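Local coordinates for protein gene activator AphA (Vibrio cholerae, PDB 1YG2) that activates virulence gene expression in Vibrio cholerae, probably by binding promoter DNA as a dimer through winged-helix domains related to the PadR family, at residues V6-L11 with Y69-A74; E121-V126 with A163-A168; D20-F25 with A35-V40; I29-K34 with L152-N157. One frame throughout, in Å; residues are numbered along the deposited sequence.

Contact 1 of 4, residues V6-L11 with Y69-A74; sequences VILTVL and YSITQA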
loop_
_atom_site.group_PDB
_atom_site.type_symbol
_atom_site.label_atom_id
_atom_site.label_comp_id
_atom_site.label_asym_id
_atom_site.label_seq_id
_atom_site.Cartn_x
_atom_site.Cartn_y
_atom_site.Cartn_z
ATOM N N VAL A 6 -17.545 -4.207 -2.990
ATOM C CA VAL A 6 -17.337 -4.938 -1.752
ATOM C C VAL A 6 -18.715 -5.266 -1.182
ATOM O O VAL A 6 -18.936 -6.353 -0.661
ATOM C CB VAL A 6 -16.525 -4.095 -0.754
ATOM C CG1 VAL A 6 -16.500 -4.778 0.621
ATOM C CG2 VAL A 6 -15.098 -3.911 -1.295
ATOM N N ILE A 7 -19.649 -4.327 -1.317
ATOM C CA ILE A 7 -21.015 -4.512 -0.837
ATOM C C ILE A 7 -21.782 -5.470 -1.752
ATOM O O ILE A 7 -22.527 -6.333 -1.276
ATOM C CB ILE A 7 -21.745 -3.169 -0.772
ATOM C CG1 ILE A 7 -21.043 -2.259 0.239
ATOM C CG2 ILE A 7 -23.197 -3.381 -0.391
ATOM C CD1 ILE A 7 -21.506 -0.812 0.177
ATOM N N LEU A 8 -21.606 -5.333 -3.060
ATOM C CA LEU A 8 -22.294 -6.228 -3.986
ATOM C C LEU A 8 -21.896 -7.683 -3.735
ATOM O O LEU A 8 -22.715 -8.598 -3.860
ATOM C CB LEU A 8 -21.979 -5.838 -5.434
ATOM C CG LEU A 8 -22.608 -4.530 -5.948
ATOM C CD1 LEU A 8 -22.274 -4.308 -7.416
ATOM C CD2 LEU A 8 -24.109 -4.614 -5.799
ATOM N N THR A 9 -20.634 -7.896 -3.383
ATOM C CA THR A 9 -20.130 -9.244 -3.121
ATOM C C THR A 9 -20.928 -9.894 -2.000
ATOM O O THR A 9 -21.327 -11.054 -2.086
ATOM C CB THR A 9 -18.653 -9.209 -2.703
ATOM O OG1 THR A 9 -17.890 -8.553 -3.722
ATOM C CG2 THR A 9 -18.123 -10.626 -2.492
ATOM N N VAL A 10 -21.159 -9.140 -0.939
ATOM C CA VAL A 10 -21.924 -9.663 0.177
ATOM C C VAL A 10 -23.288 -10.132 -0.325
ATOM O O VAL A 10 -23.685 -11.274 -0.110
ATOM C CB VAL A 10 -22.143 -8.578 1.250
ATOM C CG1 VAL A 10 -23.017 -9.119 2.371
ATOM C CG2 VAL A 10 -20.811 -8.105 1.789
ATOM N N LEU A 11 -23.990 -9.241 -1.014
ATOM C CA LEU A 11 -25.320 -9.542 -1.521
ATOM C C LEU A 11 -25.363 -10.625 -2.580
ATOM O O LEU A 11 -26.416 -11.193 -2.835
ATOM C CB LEU A 11 -25.974 -8.260 -2.059
ATOM C CG LEU A 11 -26.209 -7.190 -0.986
ATOM C CD1 LEU A 11 -26.700 -5.898 -1.618
ATOM C CD2 LEU A 11 -27.231 -7.711 0.026
ATOM N N TYR A 69 -32.003 -5.969 1.818
ATOM C CA TYR A 69 -31.446 -5.552 0.540
ATOM C C TYR A 69 -31.164 -6.773 -0.317
ATOM O O TYR A 69 -30.847 -7.844 0.196
ATOM C CB TYR A 69 -30.155 -4.758 0.739
ATOM C CG TYR A 69 -30.370 -3.386 1.323
ATOM C CD1 TYR A 69 -30.279 -3.168 2.696
ATOM C CD2 TYR A 69 -30.689 -2.307 0.503
ATOM C CE1 TYR A 69 -30.499 -1.909 3.236
ATOM C CE2 TYR A 69 -30.914 -1.044 1.031
ATOM C CZ TYR A 69 -30.817 -0.850 2.399
ATOM O OH TYR A 69 -31.034 0.405 2.930
ATOM N N SER A 70 -31.282 -6.608 -1.627
ATOM C CA SER A 70 -31.042 -7.701 -2.555
ATOM C C SER A 70 -30.302 -7.172 -3.779
ATOM O O SER A 70 -30.545 -6.045 -4.210
ATOM C CB SER A 70 -32.378 -8.310 -2.977
ATOM O OG SER A 70 -32.179 -9.402 -3.850
ATOM N N ILE A 71 -29.400 -7.972 -4.338
ATOM C CA ILE A 71 -28.655 -7.539 -5.523
ATOM C C ILE A 71 -29.528 -7.704 -6.771
ATOM O O ILE A 71 -30.301 -8.658 -6.862
ATOM C CB ILE A 71 -27.365 -8.362 -5.705
ATOM C CG1 ILE A 71 -26.448 -7.674 -6.722
ATOM C CG2 ILE A 71 -27.700 -9.782 -6.166
ATOM C CD1 ILE A 71 -25.103 -8.362 -6.903
ATOM N N THR A 72 -29.423 -6.775 -7.720
ATOM C CA THR A 72 -30.216 -6.865 -8.951
ATOM C C THR A 72 -29.344 -7.382 -10.081
ATOM O O THR A 72 -28.136 -7.521 -9.918
ATOM C CB THR A 72 -30.762 -5.501 -9.388
ATOM O OG1 THR A 72 -29.666 -4.631 -9.714
ATOM C CG2 THR A 72 -31.607 -4.881 -8.282
ATOM N N GLN A 73 -29.955 -7.667 -11.224
ATOM C CA GLN A 73 -29.197 -8.160 -12.366
ATOM C C GLN A 73 -28.132 -7.139 -12.750
ATOM O O GLN A 73 -27.021 -7.505 -13.148
ATOM C CB GLN A 73 -30.117 -8.413 -13.562
ATOM C CG GLN A 73 -29.365 -8.863 -14.808
ATOM C CD GLN A 73 -28.511 -10.099 -14.537
ATOM O OE1 GLN A 73 -28.834 -10.896 -13.661
ATOM N NE2 GLN A 73 -27.431 -10.267 -15.293
ATOM N N ALA A 74 -28.469 -5.856 -12.629
ATOM C CA ALA A 74 -27.522 -4.790 -12.953
ATOM C C ALA A 74 -26.373 -4.870 -11.952
ATOM O O ALA A 74 -25.203 -4.750 -12.315
ATOM C CB ALA A 74 -28.199 -3.428 -12.861
HETATM O O HOH W 1 -28.972 -10.198 -2.600
#
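Leu8 and Leu11 pack against Ile71 in an apolar helix-on-strand contact of the winged-helix domain, where helix 3-13 lies against a strand of the two-stranded antiparallel wing. The axes of segment 6-11 and strand 69-71 run nearly perpendicular, 95° apart. Ile71 packs on both leucines. Its CB lies 3.9 Å from Leu11 CB, while CG1 and CD1 reach out to Leu8 CD2; the side chains of Leu8 and Ile71 cross at about a right angle. CG1 of Ile71 is anti to the backbone N (chi1 -166°), and CG2 turns back to Leu11 O, 3.8 Å away. The other end of Leu11 sits on the preceding part of the strand, its CD2 3.6 Å from Tyr69 O. Val53 of the partner strand touches both leucines, and Met47 of helix 37-49 closes over Leu8. The helix carbonyl and the strand amide are joined through solvent: one water donates to Leu11 O at 2.8 Å and accepts from Ile71 N at 2.9 Å.

Contact 2 of 4, residues E121-V126 with A163-A168; sequences ESRKLV and AWIQWA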
loop_
_atom_site.group_PDB
_atom_site.type_symbol
_atom_site.label_atom_id
_atom_site.label_comp_id
_atom_site.label_asym_id
_atom_site.label_seq_id
_atom_site.Cartn_x
_atom_site.Cartn_y
_atom_site.Cartn_z
ATOM N N GLU A 121 2.137 0.131 17.206
ATOM C CA GLU A 121 0.743 -0.054 16.839
ATOM C C GLU A 121 0.675 -1.257 15.905
ATOM O O GLU A 121 -0.164 -2.142 16.075
ATOM C CB GLU A 121 0.216 1.180 16.118
ATOM C CG GLU A 121 0.162 2.427 16.975
ATOM C CD GLU A 121 -0.116 3.668 16.153
ATOM O OE1 GLU A 121 -1.096 3.649 15.375
ATOM O OE2 GLU A 121 0.644 4.657 16.280
ATOM N N SER A 122 1.570 -1.279 14.919
ATOM C CA SER A 122 1.619 -2.377 13.961
ATOM C C SER A 122 1.783 -3.688 14.706
ATOM O O SER A 122 1.163 -4.688 14.352
ATOM C CB SER A 122 2.785 -2.194 12.990
ATOM O OG SER A 122 2.586 -1.063 12.170
ATOM N N ARG A 123 2.618 -3.681 15.740
ATOM C CA ARG A 123 2.834 -4.880 16.531
ATOM C C ARG A 123 1.546 -5.290 17.210
ATOM O O ARG A 123 1.220 -6.472 17.261
ATOM C CB ARG A 123 3.924 -4.660 17.577
ATOM C CG ARG A 123 5.326 -4.686 16.996
ATOM C CD ARG A 123 6.349 -5.069 18.051
ATOM N NE ARG A 123 7.625 -5.458 17.459
ATOM C CZ ARG A 123 8.547 -4.599 17.034
ATOM N NH1 ARG A 123 8.340 -3.297 17.140
ATOM N NH2 ARG A 123 9.678 -5.045 16.504
ATOM N N LYS A 124 0.812 -4.309 17.722
ATOM C CA LYS A 124 -0.459 -4.582 18.378
ATOM C C LYS A 124 -1.441 -5.151 17.363
ATOM O O LYS A 124 -2.175 -6.083 17.655
ATOM C CB LYS A 124 -1.062 -3.304 18.975
ATOM C CG LYS A 124 -0.265 -2.684 20.105
ATOM C CD LYS A 124 -1.013 -1.509 20.732
ATOM C CE LYS A 124 -1.295 -0.405 19.712
ATOM N NZ LYS A 124 -2.005 0.762 20.318
ATOM N N LEU A 125 -1.460 -4.568 16.172
ATOM C CA LEU A 125 -2.363 -5.020 15.124
ATOM C C LEU A 125 -2.030 -6.447 14.679
ATOM O O LEU A 125 -2.926 -7.242 14.411
ATOM C CB LEU A 125 -2.288 -4.067 13.931
ATOM C CG LEU A 125 -3.390 -4.190 12.880
ATOM C CD1 LEU A 125 -4.755 -3.995 13.540
ATOM C CD2 LEU A 125 -3.166 -3.150 11.786
ATOM N N VAL A 126 -0.744 -6.776 14.605
ATOM C CA VAL A 126 -0.342 -8.117 14.192
ATOM C C VAL A 126 -0.779 -9.128 15.242
ATOM O O VAL A 126 -1.277 -10.204 14.913
ATOM C CB VAL A 126 1.192 -8.204 13.987
ATOM C CG1 VAL A 126 1.637 -9.656 13.891
ATOM C CG2 VAL A 126 1.576 -7.464 12.713
ATOM N N ALA A 163 6.030 -7.693 7.503
ATOM C CA ALA A 163 7.148 -7.313 6.662
ATOM C C ALA A 163 7.492 -5.849 6.921
ATOM O O ALA A 163 8.655 -5.479 6.983
ATOM C CB ALA A 163 6.801 -7.529 5.189
ATOM N N TRP A 164 6.471 -5.016 7.087
ATOM C CA TRP A 164 6.716 -3.600 7.329
ATOM C C TRP A 164 7.407 -3.364 8.681
ATOM O O TRP A 164 8.267 -2.485 8.809
ATOM C CB TRP A 164 5.408 -2.818 7.269
ATOM C CG TRP A 164 5.628 -1.352 7.357
ATOM C CD1 TRP A 164 5.866 -0.487 6.323
ATOM C CD2 TRP A 164 5.682 -0.573 8.557
ATOM N NE1 TRP A 164 6.064 0.785 6.810
ATOM C CE2 TRP A 164 5.957 0.762 8.174
ATOM C CE3 TRP A 164 5.526 -0.872 9.917
ATOM C CZ2 TRP A 164 6.078 1.797 9.106
ATOM C CZ3 TRP A 164 5.646 0.162 10.846
ATOM C CH2 TRP A 164 5.919 1.482 10.433
ATOM N N ILE A 165 7.029 -4.156 9.683
ATOM C CA ILE A 165 7.633 -4.063 11.014
ATOM C C ILE A 165 9.102 -4.461 10.915
ATOM O O ILE A 165 9.975 -3.830 11.506
ATOM C CB ILE A 165 6.939 -5.013 12.004
ATOM C CG1 ILE A 165 5.503 -4.543 12.244
ATOM C CG2 ILE A 165 7.762 -5.101 13.296
ATOM C CD1 ILE A 165 4.686 -5.479 13.113
ATOM N N GLN A 166 9.374 -5.521 10.165
ATOM C CA GLN A 166 10.755 -5.958 9.983
ATOM C C GLN A 166 11.564 -4.804 9.372
ATOM O O GLN A 166 12.690 -4.528 9.786
ATOM C CB GLN A 166 10.789 -7.172 9.056
ATOM C CG GLN A 166 12.136 -7.845 8.945
ATOM C CD GLN A 166 12.114 -9.048 8.006
ATOM O OE1 GLN A 166 11.281 -9.941 8.138
ATOM N NE2 GLN A 166 13.039 -9.072 7.056
ATOM N N TRP A 167 10.982 -4.126 8.387
ATOM C CA TRP A 167 11.655 -3.008 7.731
ATOM C C TRP A 167 11.859 -1.830 8.685
ATOM O O TRP A 167 12.946 -1.262 8.771
ATOM C CB TRP A 167 10.841 -2.523 6.530
ATOM C CG TRP A 167 11.474 -1.354 5.867
ATOM C CD1 TRP A 167 12.653 -1.347 5.181
ATOM C CD2 TRP A 167 11.009 -0.003 5.882
ATOM N NE1 TRP A 167 12.956 -0.071 4.772
ATOM C CE2 TRP A 167 11.963 0.777 5.193
ATOM C CE3 TRP A 167 9.880 0.634 6.423
ATOM C CZ2 TRP A 167 11.826 2.156 5.017
ATOM C CZ3 TRP A 167 9.740 2.006 6.251
ATOM C CH2 TRP A 167 10.715 2.754 5.555
ATOM N N ALA A 168 10.794 -1.462 9.384
ATOM C CA ALA A 168 10.831 -0.352 10.325
ATOM C C ALA A 168 11.944 -0.545 11.348
ATOM O O ALA A 168 12.667 0.401 11.671
ATOM C CB ALA A 168 9.491 -0.230 11.015
#
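Helix segments 121-126 and 163-168, which carry Ser122 and Ile165 at their closest CA atoms, run antiparallel with axes 10.1 Å apart and N-to-C directions at 152°. They belong to an antiparallel helical hairpin of the C-terminal domain, formed by helices 108-136 and 145-177. Ile165 is the central side chain. Its CG1, anti to the carbonyl carbon (chi1 -67°), lies 3.7 Å from Ser122 CB, and the terminal CD1 meets Val126 CG2, also at 3.7 Å. The other branch, CG2, lies over one face of the Arg123 guanidinium, offset toward its rim, so the methyl covers part of that face, while Arg123 NH2 makes a salt bridge to Asp169. Trp164 flanks the contact and also meets His89 of the second subunit edge-to-face, so the pair borders the dimer interface. Ser122 OG has its hydrogen bond within its own helix, to Leu118 O, and merely packs obliquely on the indole, 3.6 Å from Trp164 CZ3.

Contact 3 of 4, residues D20-F25 with A35-V40; sequences DITKEF and ASHQQV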
loop_
_atom_site.group_PDB
_atom_site.type_symbol
_atom_site.label_atom_id
_atom_site.label_comp_id
_atom_site.label_asym_id
_atom_site.label_seq_id
_atom_site.Cartn_x
_atom_site.Cartn_y
_atom_site.Cartn_z
ATOM N N ASP A 20 -26.994 -6.463 8.709
ATOM C CA ASP A 20 -26.183 -7.628 8.372
ATOM C C ASP A 20 -24.932 -7.156 7.644
ATOM O O ASP A 20 -23.821 -7.588 7.942
ATOM C CB ASP A 20 -26.937 -8.586 7.442
ATOM C CG ASP A 20 -28.205 -9.131 8.056
ATOM O OD1 ASP A 20 -28.180 -9.469 9.259
ATOM O OD2 ASP A 20 -29.221 -9.235 7.328
ATOM N N ILE A 21 -25.137 -6.260 6.683
ATOM C CA ILE A 21 -24.056 -5.720 5.874
ATOM C C ILE A 21 -23.030 -4.940 6.690
ATOM O O ILE A 21 -21.832 -5.161 6.548
ATOM C CB ILE A 21 -24.613 -4.814 4.753
ATOM C CG1 ILE A 21 -25.584 -5.612 3.878
ATOM C CG2 ILE A 21 -23.479 -4.285 3.900
ATOM C CD1 ILE A 21 -26.330 -4.766 2.861
ATOM N N THR A 22 -23.485 -4.030 7.545
ATOM C CA THR A 22 -22.543 -3.257 8.345
ATOM C C THR A 22 -21.800 -4.153 9.326
ATOM O O THR A 22 -20.669 -3.863 9.705
ATOM C CB THR A 22 -23.245 -2.134 9.123
ATOM O OG1 THR A 22 -24.253 -2.695 9.975
ATOM C CG2 THR A 22 -23.878 -1.142 8.161
ATOM N N LYS A 23 -22.429 -5.249 9.732
ATOM C CA LYS A 23 -21.791 -6.172 10.663
ATOM C C LYS A 23 -20.589 -6.839 9.994
ATOM O O LYS A 23 -19.638 -7.239 10.665
ATOM C CB LYS A 23 -22.783 -7.224 11.128
ATOM N N GLU A 24 -20.646 -6.967 8.671
ATOM C CA GLU A 24 -19.556 -7.572 7.917
ATOM C C GLU A 24 -18.351 -6.643 7.936
ATOM O O GLU A 24 -17.222 -7.088 8.140
ATOM C CB GLU A 24 -19.970 -7.819 6.462
ATOM C CG GLU A 24 -21.085 -8.836 6.259
ATOM C CD GLU A 24 -20.733 -10.204 6.801
ATOM O OE1 GLU A 24 -19.575 -10.640 6.618
ATOM O OE2 GLU A 24 -21.617 -10.849 7.403
ATOM N N PHE A 25 -18.600 -5.352 7.729
ATOM C CA PHE A 25 -17.539 -4.353 7.706
ATOM C C PHE A 25 -16.826 -4.171 9.045
ATOM O O PHE A 25 -15.683 -3.709 9.084
ATOM C CB PHE A 25 -18.073 -3.003 7.202
ATOM C CG PHE A 25 -18.227 -2.924 5.698
ATOM C CD1 PHE A 25 -19.365 -3.411 5.068
ATOM C CD2 PHE A 25 -17.214 -2.389 4.911
ATOM C CE1 PHE A 25 -19.498 -3.359 3.667
ATOM C CE2 PHE A 25 -17.337 -2.334 3.510
ATOM C CZ PHE A 25 -18.481 -2.823 2.892
ATOM N N ALA A 35 -14.325 0.821 6.160
ATOM C CA ALA A 35 -15.413 1.746 5.838
ATOM C C ALA A 35 -16.338 1.860 7.048
ATOM O O ALA A 35 -16.594 0.870 7.725
ATOM C CB ALA A 35 -16.203 1.246 4.619
ATOM N N SER A 36 -16.838 3.061 7.325
ATOM C CA SER A 36 -17.740 3.255 8.468
ATOM C C SER A 36 -19.175 2.892 8.118
ATOM O O SER A 36 -19.562 2.920 6.951
ATOM C CB SER A 36 -17.718 4.709 8.919
ATOM O OG SER A 36 -18.278 5.548 7.923
ATOM N N HIS A 37 -19.964 2.553 9.135
ATOM C CA HIS A 37 -21.370 2.210 8.935
ATOM C C HIS A 37 -22.002 3.313 8.096
ATOM O O HIS A 37 -22.829 3.056 7.220
ATOM C CB HIS A 37 -22.094 2.117 10.285
ATOM C CG HIS A 37 -21.993 0.775 10.941
ATOM N ND1 HIS A 37 -20.791 0.124 11.135
ATOM C CD2 HIS A 37 -22.945 -0.041 11.454
ATOM C CE1 HIS A 37 -21.008 -1.032 11.735
ATOM N NE2 HIS A 37 -22.308 -1.158 11.939
ATOM N N GLN A 38 -21.591 4.545 8.376
ATOM C CA GLN A 38 -22.095 5.709 7.670
ATOM C C GLN A 38 -21.844 5.539 6.175
ATOM O O GLN A 38 -22.780 5.391 5.388
ATOM C CB GLN A 38 -21.383 6.963 8.178
ATOM C CG GLN A 38 -22.297 8.147 8.440
ATOM C CD GLN A 38 -23.021 8.625 7.196
ATOM O OE1 GLN A 38 -23.905 7.944 6.675
ATOM N NE2 GLN A 38 -22.648 9.805 6.713
ATOM N N GLN A 39 -20.568 5.557 5.803
ATOM C CA GLN A 39 -20.149 5.404 4.418
ATOM C C GLN A 39 -20.903 4.260 3.754
ATOM O O GLN A 39 -21.347 4.379 2.613
ATOM C CB GLN A 39 -18.648 5.123 4.352
ATOM C CG GLN A 39 -17.783 6.200 4.972
ATOM C CD GLN A 39 -16.316 5.808 5.024
ATOM O OE1 GLN A 39 -15.947 4.804 5.635
ATOM N NE2 GLN A 39 -15.471 6.606 4.385
ATOM N N VAL A 40 -21.053 3.157 4.480
ATOM C CA VAL A 40 -21.748 1.994 3.956
ATOM C C VAL A 40 -23.207 2.306 3.623
ATOM O O VAL A 40 -23.663 2.024 2.510
ATOM C CB VAL A 40 -21.668 0.820 4.941
ATOM C CG1 VAL A 40 -22.534 -0.329 4.464
ATOM C CG2 VAL A 40 -20.220 0.361 5.059
HETATM O O HOH W 2 -14.712 -2.018 7.592
#
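Thr22 OG1, set between the backbone N and the carbonyl carbon (chi1 58°), is turned back on its own helix: its hydrogen bond goes to Tyr19 O, with Gly18 O a weak second acceptor. The rest of the side chain meets His37 across a helix-turn-helix. Thr22 CB lies over one face of the His37 ring, 3.3 Å from the centroid and offset toward the rim. This CH-pi contact is very tight, and the exact placing of the ring is correspondingly doubtful. Deeper in, Val40 divides its branches: CG2 stands over the centre of the Phe25 ring, 3.8 Å from the centroid and 9° off the normal, while CG1 touches Thr22 CG2 at 4.0 Å and Ile21 CG2. Ala35 CB approaches the same phenyl ring obliquely, 3.8 Å from Phe25 CD2. A capping box fixes the start of helix 37-49: Gln39 N donates to Ser36 OG, and Ser36 N donates to a lone pair of Gln39 OE1 at 2.6 Å. By topology helix 37-49 is the likely DNA-recognition helix. Helix 18-25 lies beside it, with Ile21 also reaching Leu44, and Phe25 continues inward onto Leu3, Val6 and Ile7 of helix 3-13.

Contact 4 of 4, residues I29-K34 with L152-N157; sequences IGYFWK and LTLRRN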
loop_
_atom_site.group_PDB
_atom_site.type_symbol
_atom_site.label_atom_id
_atom_site.label_comp_id
_atom_site.label_asym_id
_atom_site.label_seq_id
_atom_site.Cartn_x
_atom_site.Cartn_y
_atom_site.Cartn_z
ATOM N N ILE A 29 -14.841 -8.358 6.753
ATOM C CA ILE A 29 -14.545 -7.406 5.683
ATOM C C ILE A 29 -13.538 -6.367 6.173
ATOM O O ILE A 29 -12.765 -5.814 5.386
ATOM C CB ILE A 29 -15.831 -6.721 5.160
ATOM C CG1 ILE A 29 -16.699 -7.764 4.454
ATOM C CG2 ILE A 29 -15.477 -5.599 4.191
ATOM C CD1 ILE A 29 -17.936 -7.211 3.786
ATOM N N GLY A 30 -13.533 -6.121 7.480
ATOM C CA GLY A 30 -12.592 -5.172 8.037
ATOM C C GLY A 30 -11.149 -5.652 7.921
ATOM O O GLY A 30 -10.220 -4.897 8.207
ATOM N N TYR A 31 -10.941 -6.899 7.509
ATOM C CA TYR A 31 -9.575 -7.410 7.362
ATOM C C TYR A 31 -8.921 -6.812 6.128
ATOM O O TYR A 31 -7.704 -6.790 6.022
ATOM C CB TYR A 31 -9.559 -8.938 7.197
ATOM C CG TYR A 31 -10.162 -9.722 8.335
ATOM C CD1 TYR A 31 -10.720 -10.979 8.108
ATOM C CD2 TYR A 31 -10.195 -9.211 9.636
ATOM C CE1 TYR A 31 -11.304 -11.712 9.141
ATOM C CE2 TYR A 31 -10.780 -9.938 10.686
ATOM C CZ TYR A 31 -11.334 -11.185 10.426
ATOM O OH TYR A 31 -11.946 -11.894 11.430
ATOM N N PHE A 32 -9.725 -6.320 5.193
ATOM C CA PHE A 32 -9.167 -5.788 3.957
ATOM C C PHE A 32 -9.825 -4.516 3.440
ATOM O O PHE A 32 -9.324 -3.887 2.512
ATOM C CB PHE A 32 -9.239 -6.872 2.879
ATOM C CG PHE A 32 -10.641 -7.211 2.462
ATOM C CD1 PHE A 32 -11.259 -6.519 1.425
ATOM C CD2 PHE A 32 -11.357 -8.197 3.124
ATOM C CE1 PHE A 32 -12.577 -6.802 1.053
ATOM C CE2 PHE A 32 -12.672 -8.489 2.767
ATOM C CZ PHE A 32 -13.283 -7.787 1.726
ATOM N N TRP A 33 -10.954 -4.138 4.017
ATOM C CA TRP A 33 -11.597 -2.920 3.562
ATOM C C TRP A 33 -12.192 -2.145 4.729
ATOM O O TRP A 33 -13.119 -2.596 5.394
ATOM C CB TRP A 33 -12.673 -3.239 2.519
ATOM C CG TRP A 33 -13.004 -2.063 1.682
ATOM C CD1 TRP A 33 -13.807 -1.014 2.019
ATOM C CD2 TRP A 33 -12.463 -1.758 0.400
ATOM N NE1 TRP A 33 -13.797 -0.068 1.023
ATOM C CE2 TRP A 33 -12.974 -0.503 0.011
ATOM C CE3 TRP A 33 -11.584 -2.424 -0.469
ATOM C CZ2 TRP A 33 -12.646 0.104 -1.202
ATOM C CZ3 TRP A 33 -11.254 -1.824 -1.678
ATOM C CH2 TRP A 33 -11.784 -0.571 -2.032
ATOM N N LYS A 34 -11.645 -0.959 4.956
ATOM C CA LYS A 34 -12.081 -0.103 6.040
ATOM C C LYS A 34 -13.131 0.908 5.582
ATOM O O LYS A 34 -12.866 1.739 4.716
ATOM C CB LYS A 34 -10.859 0.622 6.612
ATOM C CG LYS A 34 -11.092 1.387 7.900
ATOM C CD LYS A 34 -11.375 2.857 7.649
ATOM C CE LYS A 34 -11.213 3.653 8.943
ATOM N NZ LYS A 34 -9.833 3.494 9.505
ATOM N N LEU A 152 -7.693 -16.016 4.243
ATOM C CA LEU A 152 -6.669 -15.465 3.365
ATOM C C LEU A 152 -6.605 -13.932 3.425
ATOM O O LEU A 152 -5.516 -13.361 3.425
ATOM C CB LEU A 152 -6.902 -15.951 1.931
ATOM C CG LEU A 152 -6.614 -17.444 1.712
ATOM C CD1 LEU A 152 -7.142 -17.883 0.354
ATOM C CD2 LEU A 152 -5.112 -17.704 1.819
ATOM N N THR A 153 -7.752 -13.257 3.484
ATOM C CA THR A 153 -7.718 -11.801 3.558
ATOM C C THR A 153 -7.079 -11.392 4.878
ATOM O O THR A 153 -6.343 -10.410 4.938
ATOM C CB THR A 153 -9.113 -11.174 3.462
ATOM O OG1 THR A 153 -9.913 -11.628 4.554
ATOM C CG2 THR A 153 -9.766 -11.539 2.133
ATOM N N LEU A 154 -7.361 -12.149 5.937
ATOM C CA LEU A 154 -6.769 -11.853 7.240
ATOM C C LEU A 154 -5.252 -12.028 7.126
ATOM O O LEU A 154 -4.476 -11.178 7.570
ATOM C CB LEU A 154 -7.319 -12.805 8.324
ATOM C CG LEU A 154 -6.648 -12.718 9.705
ATOM C CD1 LEU A 154 -6.765 -11.312 10.236
ATOM C CD2 LEU A 154 -7.294 -13.686 10.679
ATOM N N ARG A 155 -4.834 -13.126 6.506
ATOM C CA ARG A 155 -3.413 -13.422 6.348
ATOM C C ARG A 155 -2.641 -12.334 5.602
ATOM O O ARG A 155 -1.442 -12.157 5.826
ATOM C CB ARG A 155 -3.224 -14.753 5.610
ATOM C CG ARG A 155 -3.943 -15.943 6.230
ATOM C CD ARG A 155 -3.038 -16.738 7.119
ATOM N NE ARG A 155 -1.772 -17.023 6.453
ATOM C CZ ARG A 155 -0.625 -17.147 7.107
ATOM N NH1 ARG A 155 -0.617 -17.019 8.432
ATOM N NH2 ARG A 155 0.510 -17.352 6.450
ATOM N N ARG A 156 -3.307 -11.603 4.713
ATOM C CA ARG A 156 -2.606 -10.563 3.959
ATOM C C ARG A 156 -2.096 -9.439 4.858
ATOM O O ARG A 156 -0.947 -9.018 4.737
ATOM C CB ARG A 156 -3.507 -9.972 2.872
ATOM C CG ARG A 156 -2.719 -9.227 1.804
ATOM C CD ARG A 156 -3.499 -8.078 1.197
ATOM N NE ARG A 156 -2.810 -6.818 1.450
ATOM C CZ ARG A 156 -3.165 -5.941 2.382
ATOM N NH1 ARG A 156 -4.220 -6.177 3.150
ATOM N NH2 ARG A 156 -2.444 -4.844 2.571
ATOM N N ASN A 157 -2.949 -8.946 5.754
ATOM C CA ASN A 157 -2.551 -7.863 6.658
ATOM C C ASN A 157 -1.374 -8.338 7.457
ATOM O O ASN A 157 -0.393 -7.629 7.648
ATOM C CB ASN A 157 -3.645 -7.535 7.672
ATOM C CG ASN A 157 -4.938 -7.155 7.033
ATOM O OD1 ASN A 157 -5.056 -6.086 6.431
ATOM N ND2 ASN A 157 -5.932 -8.029 7.154
HETATM O O HOH W 3 -6.327 -8.245 3.312
#
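The turn of the helix-turn-helix meets the C-terminal domain here, where Tyr31 and Phe32 of the connection between helices 18-25 and 37-49 rest on Thr153 and Leu154 of helix 145-177. Leu154 lies over one face of the Tyr31 ring. Its CB is 3.9 Å from Tyr31 CD1, and its CD1 makes a CH-pi contact 4.2 Å from the ring centroid, offset toward the rim. Thr153 OG1 approaches the edge of the same ring, in its plane, 3.7 Å from Tyr31 CD1; this hydroxyl is bonded within its own helix to Glu150 O. Through CB and CG2 Thr153 packs on Phe32, CB standing 3.7 Å from Phe32 CD2. The polar part centres on Tyr31 O, which accepts from Asn157 ND2; the modelled length of 2.4 Å is too short to be trusted, and OD1 of the same amide also crowds the carbonyl, so its detailed placing is doubtful. Water 3 donates to Thr153 O at 2.7 Å and weakly to Tyr31 O, and accepts from Arg156 NH1. Ile132 of helix 108-136 and Tyr137 touch both Leu154 and Tyr31, while Phe32 packs on Ser97 of the second subunit, in its helix 95-101.

In the fold
Contacts 1 and 3 build the winged-helix domain and share packing on helix 3-13, where Leu11 reaches Ile21. Contact 2 belongs to the C-terminal helices and touches neither, with its centre about 35 Å from that of contact 1. Contact 4, near the middle of the chain, bridges the two regions; it shares helix 145-177 with contact 2, and its Ile29 and Trp33 pack on Val6. Contacts 2, 3 and 4 are buried, contact 1 only partly. The side-chain contacts of contact 1 are apolar, with one water joining the backbones, whereas contact 3 adds CH-pi packing and an exposed histidine at its margin. Contacts 2 and 4 mix apolar with polar groups. Contacts 1, 2 and 4 all touch the second subunit.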